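Arabinan endo-1,5-alpha-l-arabinosidase A (Cellvibrio cellulosa, PDB 1GYH) hydrolyses the alpha-1,5-linked arabinofuranosyl bonds of linear arabinan, probably releasing mainly arabinotriose, during breakdown of the plant cell wall. Local coordinates at residues Val5-Pro10 / Leu21-Gly25; Pro26-Ile30 / Tyr41-Phe46; Trp65-Tyr70 / Ile128-Ala134; Asp201-Ala207 / Val223-Gln229. The contacts are given in a common frame with arbitrary orientation. Numbering follows the deposited sequence.

Contact 1 of 4, residues Val5-Pro10 / Leu21-Gly25; sequences VDVHDP and LFSTG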
# COMPACT_ATOMS: atom_id res chain seq x y z
N VAL A 5 -1.84 -11.16 -14.81
CA VAL A 5 -1.72 -11.48 -13.42
C VAL A 5 -2.70 -10.73 -12.51
O VAL A 5 -2.86 -9.49 -12.55
CB VAL A 5 -0.26 -11.66 -12.88
CG1 VAL A 5 0.86 -11.37 -13.84
CG2 VAL A 5 -0.06 -11.12 -11.55
N ASP A 6 -3.42 -11.51 -11.70
CA ASP A 6 -4.36 -10.94 -10.73
C ASP A 6 -3.71 -10.72 -9.37
O ASP A 6 -3.18 -11.66 -8.75
CB ASP A 6 -5.64 -11.79 -10.60
CG ASP A 6 -5.37 -13.22 -10.16
OD1 ASP A 6 -4.64 -13.94 -10.85
OD2 ASP A 6 -5.85 -13.70 -9.12
N VAL A 7 -3.74 -9.46 -8.96
CA VAL A 7 -3.19 -8.96 -7.70
C VAL A 7 -4.12 -7.95 -7.07
O VAL A 7 -4.97 -7.35 -7.75
CB VAL A 7 -1.78 -8.28 -7.89
CG1 VAL A 7 -0.86 -9.21 -8.57
CG2 VAL A 7 -1.88 -6.91 -8.65
N HIS A 8 -3.95 -7.73 -5.78
CA HIS A 8 -4.67 -6.70 -5.03
C HIS A 8 -3.65 -6.04 -4.11
O HIS A 8 -2.92 -6.73 -3.37
CB HIS A 8 -5.82 -7.35 -4.19
CG HIS A 8 -7.04 -6.49 -4.01
ND1 HIS A 8 -7.31 -5.84 -2.82
CD2 HIS A 8 -8.09 -6.21 -4.84
CE1 HIS A 8 -8.46 -5.18 -2.94
NE2 HIS A 8 -8.95 -5.40 -4.15
N ASP A 9 -3.59 -4.71 -4.15
CA ASP A 9 -2.77 -3.92 -3.23
C ASP A 9 -1.26 -4.15 -3.50
O ASP A 9 -0.52 -4.37 -2.56
CB ASP A 9 -3.14 -4.19 -1.74
CG ASP A 9 -4.65 -4.25 -1.50
OD1 ASP A 9 -5.39 -3.34 -2.01
OD2 ASP A 9 -5.19 -5.18 -0.84
N PRO A 10 -0.80 -4.06 -4.75
CA PRO A 10 0.57 -4.46 -5.12
C PRO A 10 1.68 -3.51 -4.70
O PRO A 10 1.50 -2.29 -4.66
CB PRO A 10 0.51 -4.56 -6.63
CG PRO A 10 -0.41 -3.46 -6.99
CD PRO A 10 -1.54 -3.56 -5.92
N LEU A 21 7.18 -9.04 -6.88
CA LEU A 21 5.87 -8.44 -6.74
C LEU A 21 5.13 -9.14 -5.57
O LEU A 21 5.14 -10.38 -5.45
CB LEU A 21 5.09 -8.61 -8.03
CG LEU A 21 3.56 -8.39 -8.07
CD1 LEU A 21 3.18 -6.91 -7.93
CD2 LEU A 21 2.99 -8.94 -9.37
N PHE A 22 4.55 -8.33 -4.71
CA PHE A 22 3.89 -8.79 -3.49
C PHE A 22 2.44 -8.34 -3.54
O PHE A 22 2.13 -7.18 -3.81
CB PHE A 22 4.55 -8.24 -2.22
CG PHE A 22 6.01 -8.52 -2.10
CD1 PHE A 22 6.94 -7.86 -2.93
CD2 PHE A 22 6.48 -9.46 -1.19
CE1 PHE A 22 8.30 -8.11 -2.80
CE2 PHE A 22 7.86 -9.76 -1.10
CZ PHE A 22 8.77 -9.07 -1.91
N SER A 23 1.53 -9.27 -3.20
CA SER A 23 0.09 -9.02 -3.25
C SER A 23 -0.60 -9.51 -1.97
O SER A 23 -0.16 -10.48 -1.32
CB SER A 23 -0.51 -9.73 -4.48
OG SER A 23 -1.94 -9.65 -4.52
N THR A 24 -1.68 -8.82 -1.62
CA THR A 24 -2.70 -9.39 -0.73
C THR A 24 -3.01 -10.83 -1.15
O THR A 24 -3.12 -11.13 -2.33
CB THR A 24 -3.96 -8.52 -0.80
OG1 THR A 24 -3.70 -7.26 -0.13
CG2 THR A 24 -5.18 -9.18 -0.03
N GLY A 25 -3.12 -11.72 -0.18
CA GLY A 25 -3.41 -13.12 -0.45
C GLY A 25 -2.91 -14.04 0.68
O GLY A 25 -2.31 -13.57 1.65
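Leu21 forms the apolar centre. Its CD2 lies 3.9 Å from CG1 of Val7 and 4.3 Å from CG2 of Val5. Its other methyl, CD1, meets Pro10 at 3.8 Å from CB. Leu21, Val5 and Val7 all point their CA-to-CB bonds toward the opposite segment, so a small hydrophobic patch closes between loop and strand. Next to it, CA of Pro10 makes a CA-H...O contact of 3.4 Å with O of Phe22.

Residues 5-10 lead into strand 11-15, the innermost strand of the first blade of the five-bladed beta-propeller. Residues 21-25 end the next strand of that blade, 18-23. The contact joins the lead-in to the first blade to the end of its second strand.

Polar bonds take over beyond Val7. His8 N donates to Ser23 OG at 3.1 Å, and Thr24 N donates to His8 O at 3.0 Å. Asp9 OD2 accepts from Thr24 OG1 at 2.7 Å and from His8 ND1 at 3.0 Å. Asp9 is probably the proton acceptor of catalysis; the bonds from Thr24 OG1 and His8 ND1 are consistent with a carboxylate held in position. The other imidazole nitrogen of His8 bonds to Tyr279, and Thr24 OG1 also bonds to the backbone N of Ala66. The CA-to-CB bond of Asp6, a likely substrate-binding residue, points away from residues 21-25.

Contact 2 of 4, residues Pro26-Ile30 / Tyr41-Phe46; sequences PGITI and YSDRAF
Strand 41-44 pairs antiparallel with Thr29 and Ile30, starting with a bulge. Tyr41 (chi1 t) brings its ring edge to Thr29, CE1 lying 4.0 Å from CG2. Ser42 (phi/psi -105/-57) and Asp43 (-170/179) both face Ile30 (chi1/chi2 m/t). Ser42 N and Asp43 N donate to Ile30 O at 2.8 and 3.2 Å, a classic beta bulge. Ile30 N donates to Asp43 O at 2.9 Å in a hydrogen-bonded pair, CA to CA 5.2 Å. Arg44 and Thr29 form the next, non-hydrogen-bonded pair, CA to CA 4.7 Å. The Arg44 side chain (chi1 p, chi3 m) folds back, so NE donates to Phe46 O at 2.8 Å and Pro26 O lies over one guanidinium face. The backbone turns at Ala45 (-60/-51), whose N donates to Ile28 O at 3.1 Å. Phe46 N donates to Gly27 O at 3.0 Å. A CB on Gly27 (71/8) would clash with Phe46 O.

Thr29-Ile30 and 41-44 belong to the hairpin of strands 29-33 and 38-44, in the outer first propeller blade. Gly27 and Ile28 (67/117) are the loop leading in. Ile30 packs on Phe22 of strand 18-23. Ile28 reaches the second blade at Leu64, Pro67 and Leu78, where Phe46 meets Tyr80 edge-to-face.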
# COMPACT_ATOMS: atom_id res chain seq x y z
N PRO A 26 -3.12 -15.35 0.55
CA PRO A 26 -2.73 -16.29 1.62
C PRO A 26 -1.25 -16.20 1.98
O PRO A 26 -0.43 -16.47 1.11
CB PRO A 26 -3.07 -17.65 1.01
CG PRO A 26 -4.18 -17.33 0.06
CD PRO A 26 -3.75 -16.04 -0.58
N GLY A 27 -0.90 -15.77 3.19
CA GLY A 27 0.51 -15.69 3.59
C GLY A 27 1.34 -14.57 2.91
O GLY A 27 2.52 -14.49 3.16
N ILE A 28 0.68 -13.69 2.17
CA ILE A 28 1.25 -12.72 1.19
C ILE A 28 1.84 -13.48 -0.02
O ILE A 28 2.74 -14.28 0.13
CB ILE A 28 2.28 -11.78 1.78
CG1 ILE A 28 1.69 -10.84 2.83
CG2 ILE A 28 2.93 -10.91 0.66
CD1 ILE A 28 0.63 -9.86 2.38
N THR A 29 1.27 -13.24 -1.19
CA THR A 29 1.67 -13.93 -2.42
C THR A 29 2.85 -13.15 -3.06
O THR A 29 2.78 -11.94 -3.16
CB THR A 29 0.51 -13.97 -3.42
OG1 THR A 29 -0.70 -14.48 -2.82
CG2 THR A 29 0.83 -14.94 -4.55
N ILE A 30 3.89 -13.88 -3.43
CA ILE A 30 5.11 -13.33 -4.05
C ILE A 30 5.33 -13.89 -5.47
O ILE A 30 5.32 -15.10 -5.66
CB ILE A 30 6.35 -13.59 -3.22
CG1 ILE A 30 6.12 -13.29 -1.73
CG2 ILE A 30 7.58 -12.74 -3.81
CD1 ILE A 30 7.34 -13.72 -0.77
N TYR A 41 4.96 -17.42 -10.26
CA TYR A 41 4.79 -17.57 -8.81
C TYR A 41 6.13 -17.89 -8.17
O TYR A 41 6.86 -18.74 -8.66
CB TYR A 41 3.83 -18.73 -8.50
CG TYR A 41 3.66 -19.01 -7.03
CD1 TYR A 41 2.88 -18.18 -6.23
CD2 TYR A 41 4.22 -20.12 -6.45
CE1 TYR A 41 2.70 -18.45 -4.86
CE2 TYR A 41 4.03 -20.41 -5.09
CZ TYR A 41 3.27 -19.57 -4.32
OH TYR A 41 3.09 -19.85 -2.98
N SER A 42 6.46 -17.20 -7.10
CA SER A 42 7.72 -17.42 -6.38
C SER A 42 7.51 -18.19 -5.06
O SER A 42 8.14 -19.23 -4.85
CB SER A 42 8.44 -16.08 -6.07
OG SER A 42 9.74 -16.34 -5.51
N ASP A 43 6.66 -17.64 -4.18
CA ASP A 43 6.43 -18.19 -2.83
C ASP A 43 5.23 -17.50 -2.14
O ASP A 43 4.61 -16.60 -2.70
CB ASP A 43 7.70 -17.97 -1.98
CG ASP A 43 7.81 -18.84 -0.76
OD1 ASP A 43 7.15 -19.89 -0.63
OD2 ASP A 43 8.62 -18.56 0.13
N ARG A 44 4.92 -17.94 -0.92
CA ARG A 44 4.13 -17.16 0.02
C ARG A 44 4.96 -16.93 1.25
O ARG A 44 5.68 -17.83 1.69
CB ARG A 44 2.77 -17.85 0.30
CG ARG A 44 2.88 -19.31 0.75
CD ARG A 44 1.54 -20.05 0.95
NE ARG A 44 0.83 -19.59 2.15
CZ ARG A 44 -0.44 -19.88 2.45
NH1 ARG A 44 -1.17 -20.66 1.67
NH2 ARG A 44 -0.98 -19.41 3.56
N ALA A 45 4.92 -15.73 1.81
CA ALA A 45 5.82 -15.40 2.89
C ALA A 45 5.63 -16.31 4.10
O ALA A 45 6.61 -16.86 4.63
CB ALA A 45 5.68 -13.94 3.28
N PHE A 46 4.38 -16.43 4.55
CA PHE A 46 4.00 -17.43 5.59
C PHE A 46 3.42 -18.68 4.94
O PHE A 46 2.44 -18.60 4.18
CB PHE A 46 2.95 -16.86 6.55
CG PHE A 46 3.45 -15.71 7.40
CD1 PHE A 46 3.53 -14.41 6.87
CD2 PHE A 46 3.88 -15.93 8.70
CE1 PHE A 46 3.95 -13.34 7.66
CE2 PHE A 46 4.35 -14.87 9.50
CZ PHE A 46 4.40 -13.57 8.96

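Contact 3 of 4, residues Trp65-Tyr70 / Ile128-Ala134; sequences WAPDIY and IAPAIIA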
# COMPACT_ATOMS: atom_id res chain seq x y z
N TRP A 65 -3.16 -8.88 4.23
CA TRP A 65 -3.54 -7.76 3.36
C TRP A 65 -2.43 -6.70 3.25
O TRP A 65 -1.71 -6.43 4.22
CB TRP A 65 -4.74 -6.99 3.87
CG TRP A 65 -6.08 -7.73 4.17
CD1 TRP A 65 -6.41 -9.02 3.94
CD2 TRP A 65 -7.21 -7.12 4.77
NE1 TRP A 65 -7.69 -9.26 4.37
CE2 TRP A 65 -8.21 -8.08 4.87
CE3 TRP A 65 -7.48 -5.83 5.22
CZ2 TRP A 65 -9.48 -7.81 5.43
CZ3 TRP A 65 -8.77 -5.53 5.78
CH2 TRP A 65 -9.73 -6.53 5.88
N ALA A 66 -2.37 -6.08 2.06
CA ALA A 66 -1.71 -4.77 1.82
C ALA A 66 -0.24 -4.72 2.26
O ALA A 66 0.16 -3.93 3.12
CB ALA A 66 -2.56 -3.64 2.47
N PRO A 67 0.59 -5.54 1.64
CA PRO A 67 1.97 -5.61 2.04
C PRO A 67 2.74 -4.30 1.64
O PRO A 67 2.30 -3.55 0.74
CB PRO A 67 2.50 -6.80 1.22
CG PRO A 67 1.64 -6.86 0.01
CD PRO A 67 0.28 -6.41 0.48
N ASP A 68 3.81 -4.02 2.36
CA ASP A 68 4.84 -3.10 1.85
C ASP A 68 6.20 -3.76 1.90
O ASP A 68 6.54 -4.47 2.91
CB ASP A 68 4.86 -1.74 2.61
CG ASP A 68 5.54 -0.63 1.78
OD1 ASP A 68 5.26 -0.51 0.57
OD2 ASP A 68 6.32 0.19 2.26
N ILE A 69 6.98 -3.57 0.83
CA ILE A 69 8.36 -4.11 0.81
C ILE A 69 9.36 -2.95 0.90
O ILE A 69 9.19 -1.92 0.21
CB ILE A 69 8.56 -5.06 -0.42
CG1 ILE A 69 9.93 -5.73 -0.39
CG2 ILE A 69 8.40 -4.32 -1.76
CD1 ILE A 69 10.08 -6.80 0.72
N TYR A 70 10.37 -3.10 1.77
CA TYR A 70 11.35 -2.06 2.03
C TYR A 70 12.72 -2.66 2.25
O TYR A 70 12.88 -3.55 3.09
CB TYR A 70 10.95 -1.25 3.26
CG TYR A 70 11.79 0.01 3.50
CD1 TYR A 70 11.64 1.15 2.70
CD2 TYR A 70 12.71 0.06 4.55
CE1 TYR A 70 12.43 2.29 2.91
CE2 TYR A 70 13.47 1.19 4.79
CZ TYR A 70 13.33 2.32 3.97
OH TYR A 70 14.13 3.46 4.20
N ILE A 128 -4.07 -1.12 9.30
CA ILE A 128 -3.81 -1.83 8.05
C ILE A 128 -3.12 -0.87 7.04
O ILE A 128 -3.18 0.34 7.20
CB ILE A 128 -5.11 -2.39 7.40
CG1 ILE A 128 -6.02 -1.30 6.86
CG2 ILE A 128 -5.88 -3.37 8.43
CD1 ILE A 128 -7.25 -1.86 6.09
N ALA A 129 -2.52 -1.47 6.00
CA ALA A 129 -2.00 -0.75 4.81
C ALA A 129 -0.77 0.11 5.08
O ALA A 129 -0.77 1.30 4.80
CB ALA A 129 -3.11 0.08 4.11
N PRO A 130 0.30 -0.50 5.58
CA PRO A 130 1.54 0.22 5.85
C PRO A 130 2.28 0.65 4.57
O PRO A 130 2.19 -0.01 3.51
CB PRO A 130 2.39 -0.81 6.59
CG PRO A 130 1.94 -2.06 6.05
CD PRO A 130 0.45 -1.93 5.91
N ALA A 131 3.02 1.77 4.71
CA ALA A 131 3.95 2.24 3.66
C ALA A 131 5.16 2.89 4.34
O ALA A 131 4.97 3.73 5.24
CB ALA A 131 3.28 3.17 2.67
N ILE A 132 6.38 2.53 3.93
CA ILE A 132 7.58 2.97 4.64
C ILE A 132 8.29 4.08 3.86
O ILE A 132 8.49 3.94 2.67
CB ILE A 132 8.56 1.79 4.85
CG1 ILE A 132 7.87 0.54 5.47
CG2 ILE A 132 9.75 2.22 5.68
CD1 ILE A 132 7.18 0.78 6.82
N ILE A 133 8.69 5.15 4.55
CA ILE A 133 9.35 6.32 3.92
C ILE A 133 10.48 6.84 4.80
O ILE A 133 10.32 7.02 6.01
CB ILE A 133 8.34 7.45 3.59
CG1 ILE A 133 9.04 8.63 2.87
CG2 ILE A 133 7.64 8.00 4.88
CD1 ILE A 133 9.51 8.27 1.45
N ALA A 134 11.65 7.08 4.21
CA ALA A 134 12.73 7.72 4.92
C ALA A 134 12.82 9.21 4.57
O ALA A 134 12.47 9.61 3.46
CB ALA A 134 14.05 7.06 4.62
O HOH W 1 0.14 -1.24 2.49
O HOH W 2 2.30 0.26 0.66
O HOH W 3 7.30 2.40 0.76
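The two segments run roughly parallel, with strands 65-70 and 131-134 at 28° and 6.9 Å apart at closest axis approach. No direct backbone hydrogen bond joins them. Ala66 and Ala129 are matched at 5.0 Å between CA atoms, and the Asp68 and Ala131 CA atoms are 5.7 Å apart. Ala66 (phi/psi 55/63) and Ala129 (70/58) share a left-handed conformation, and each is followed by a proline.

Asp68 makes the direct polar link: its OD2 accepts from Ile132 N at 2.9 Å. Three waters bridge the segments. Water 1 lies 2.8 Å from Ala66 O and 2.6 Å from Pro130 O. Water 2 bonds to Pro130 O at 2.9 Å and weakly to Asp68 OD1 at 3.1 Å. Water 3 joins Asp68 OD2 at 2.8 Å to Ile132 O at 2.7 Å.

Apolar contacts lie toward the two ends. Ile132 CG2 sits over the Tyr70 ring face, 3.6 Å from its centroid, a CH-pi contact. CD1 of Ile128 meets the Trp65 ring edge at CZ3, 4.0 Å away. Ala66 CB and Ala129 CB are 4.1 Å apart. The crystallised protein is an Asp-to-Ala mutant, and Ala129 is probably the substituted residue.

Strands 63-72 and 131-134 are the innermost strands of the second and third blades. Innermost strands running side by side in the same direction around the central axis are characteristic of a beta-propeller.

Contact 4 of 4, residues Asp201-Ala207 / Val223-Gln229; sequences DYYYLFA and VVGRSKQ
This is an antiparallel strand pair in the fourth blade, within the beta hairpin of strands 202-209 and 221-227. The axes of segments 202-207 and 223-227 come within 4.6 Å, their directions at 156°. Both are extended (Leu205 phi/psi -100/115, Gly225 -144/171). Tyr203 pairs with Ser227, Leu205 with Gly225 and Ala207 with Val223, each through two bonds: N to O is 2.9 Å both ways between Tyr203 and Ser227, and 3.0 Å both ways in the other two pairs. Tyr204-Arg226 and Phe206-Val224, on the other face, are the non-hydrogen-bonded pairs.

These are the second and third strands of the propeller blade, counted from the axis. Val224 CG2 (chi1 p) lies over the Phe206 ring, 4.0 Å from CE1. Arg226 (chi1-chi3 p, t, t) lays its guanidinium flat on Tyr202 (chi1 m), CZ 4.5 Å from the ring centroid, a cation-pi stack. Lys228 CE covers the opposite face, 3.9 Å from that centroid. Arg226 NH1 bonds to Glu299 O, and Tyr204 OH to Gly300 O.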
# COMPACT_ATOMS: atom_id res chain seq x y z
N ASP A 201 11.79 18.55 -4.63
CA ASP A 201 11.75 19.20 -3.32
C ASP A 201 10.53 18.81 -2.45
O ASP A 201 10.38 19.32 -1.33
CB ASP A 201 11.76 20.73 -3.49
CG ASP A 201 13.01 21.24 -4.20
OD1 ASP A 201 14.11 20.63 -4.03
OD2 ASP A 201 12.96 22.24 -4.93
N TYR A 202 9.70 17.89 -2.92
CA TYR A 202 8.49 17.53 -2.21
C TYR A 202 8.35 16.03 -1.94
O TYR A 202 8.90 15.19 -2.68
CB TYR A 202 7.28 17.94 -3.01
CG TYR A 202 7.02 19.42 -3.09
CD1 TYR A 202 6.33 20.08 -2.09
CD2 TYR A 202 7.46 20.16 -4.19
CE1 TYR A 202 6.07 21.44 -2.18
CE2 TYR A 202 7.19 21.53 -4.29
CZ TYR A 202 6.52 22.14 -3.28
OH TYR A 202 6.25 23.49 -3.36
N TYR A 203 7.61 15.74 -0.86
CA TYR A 203 7.05 14.43 -0.60
C TYR A 203 5.63 14.41 -1.18
O TYR A 203 4.85 15.32 -0.92
CB TYR A 203 6.99 14.13 0.89
CG TYR A 203 8.34 13.93 1.52
CD1 TYR A 203 9.09 15.03 1.95
CD2 TYR A 203 8.89 12.66 1.67
CE1 TYR A 203 10.35 14.86 2.52
CE2 TYR A 203 10.15 12.49 2.22
CZ TYR A 203 10.86 13.59 2.66
OH TYR A 203 12.12 13.44 3.21
N TYR A 204 5.32 13.38 -1.95
CA TYR A 204 3.97 13.23 -2.52
C TYR A 204 3.22 12.08 -1.82
O TYR A 204 3.69 10.95 -1.83
CB TYR A 204 3.99 12.99 -4.02
CG TYR A 204 4.52 14.20 -4.79
CD1 TYR A 204 5.89 14.45 -4.86
CD2 TYR A 204 3.65 15.09 -5.41
CE1 TYR A 204 6.37 15.57 -5.56
CE2 TYR A 204 4.15 16.24 -6.09
CZ TYR A 204 5.49 16.46 -6.17
OH TYR A 204 5.96 17.60 -6.82
N LEU A 205 2.06 12.41 -1.26
CA LEU A 205 1.18 11.43 -0.59
C LEU A 205 0.09 11.04 -1.54
O LEU A 205 -0.73 11.90 -1.95
CB LEU A 205 0.57 12.02 0.70
CG LEU A 205 -0.55 11.18 1.37
CD1 LEU A 205 -0.06 9.83 1.73
CD2 LEU A 205 -1.06 11.92 2.58
N PHE A 206 0.10 9.78 -1.94
CA PHE A 206 -0.96 9.19 -2.71
C PHE A 206 -1.96 8.48 -1.74
O PHE A 206 -1.54 7.90 -0.77
CB PHE A 206 -0.41 8.13 -3.68
CG PHE A 206 0.60 8.65 -4.69
CD1 PHE A 206 0.20 9.14 -5.91
CD2 PHE A 206 1.96 8.64 -4.40
CE1 PHE A 206 1.13 9.66 -6.81
CE2 PHE A 206 2.89 9.15 -5.32
CZ PHE A 206 2.47 9.63 -6.52
N ALA A 207 -3.24 8.53 -2.07
CA ALA A 207 -4.28 7.87 -1.28
C ALA A 207 -5.41 7.42 -2.18
O ALA A 207 -5.64 7.98 -3.26
CB ALA A 207 -4.81 8.84 -0.20
N VAL A 223 -6.05 9.90 -5.54
CA VAL A 223 -5.81 11.31 -5.33
C VAL A 223 -4.41 11.52 -4.75
O VAL A 223 -3.74 10.56 -4.28
CB VAL A 223 -6.85 11.98 -4.37
CG1 VAL A 223 -8.25 11.89 -4.96
CG2 VAL A 223 -6.81 11.40 -2.98
N VAL A 224 -3.96 12.78 -4.81
CA VAL A 224 -2.59 13.13 -4.41
C VAL A 224 -2.53 14.53 -3.75
O VAL A 224 -3.33 15.41 -4.06
CB VAL A 224 -1.60 13.07 -5.68
CG1 VAL A 224 -1.85 14.22 -6.63
CG2 VAL A 224 -0.15 13.09 -5.24
N GLY A 225 -1.56 14.68 -2.85
CA GLY A 225 -1.16 15.96 -2.26
C GLY A 225 0.36 15.99 -2.04
O GLY A 225 1.01 14.99 -2.26
N ARG A 226 0.92 17.15 -1.68
CA ARG A 226 2.38 17.28 -1.54
C ARG A 226 2.77 18.18 -0.39
O ARG A 226 2.03 19.13 -0.02
CB ARG A 226 3.02 17.71 -2.88
CG ARG A 226 2.98 19.21 -3.14
CD ARG A 226 3.47 19.65 -4.54
NE ARG A 226 3.27 21.09 -4.76
CZ ARG A 226 3.36 21.68 -5.97
NH1 ARG A 226 3.66 20.95 -7.04
NH2 ARG A 226 3.16 22.98 -6.11
N SER A 227 3.92 17.86 0.21
CA SER A 227 4.44 18.59 1.38
C SER A 227 5.96 18.77 1.28
O SER A 227 6.67 17.90 0.76
CB SER A 227 4.12 17.81 2.68
OG SER A 227 4.68 18.39 3.83
N LYS A 228 6.47 19.88 1.78
CA LYS A 228 7.93 20.04 1.88
C LYS A 228 8.56 19.07 2.90
O LYS A 228 9.65 18.52 2.63
CB LYS A 228 8.35 21.51 2.16
CG LYS A 228 8.24 22.49 0.94
CD LYS A 228 9.33 22.27 -0.18
CE LYS A 228 9.19 23.30 -1.36
NZ LYS A 228 10.31 24.34 -1.46
N GLN A 229 7.91 18.81 4.03
CA GLN A 229 8.44 17.86 5.02
C GLN A 229 7.60 16.58 5.07
O GLN A 229 6.41 16.59 4.74
CB GLN A 229 8.46 18.47 6.41
CG GLN A 229 9.18 19.81 6.49
CD GLN A 229 10.63 19.79 6.06
OE1 GLN A 229 11.20 20.84 5.68
NE2 GLN A 229 11.25 18.63 6.15
O HOH W 4 10.49 24.39 -4.24
O HOH W 5 3.29 24.68 -3.39

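The contacts follow one another along the chain, and none nests in or crosses another. Contact 1 closes the loop through strand 11-15 at the start of the first blade. Contact 2 opens directly after it and closes the hairpin of the same blade. The two touch between strands 18-23 and 29-33, where Ser23 N lies 3.0 Å from Thr29 O. Contact 3 spans most of the second blade and ties it to the third. It meets contact 1 through Thr24 and Ala66, and contact 2 through Ile28 and Pro67. Contact 4 closes a hairpin in the fourth blade. Tyr203 packs there on Ile133 of contact 3, while contacts 1 and 2 lie across the chain's centre.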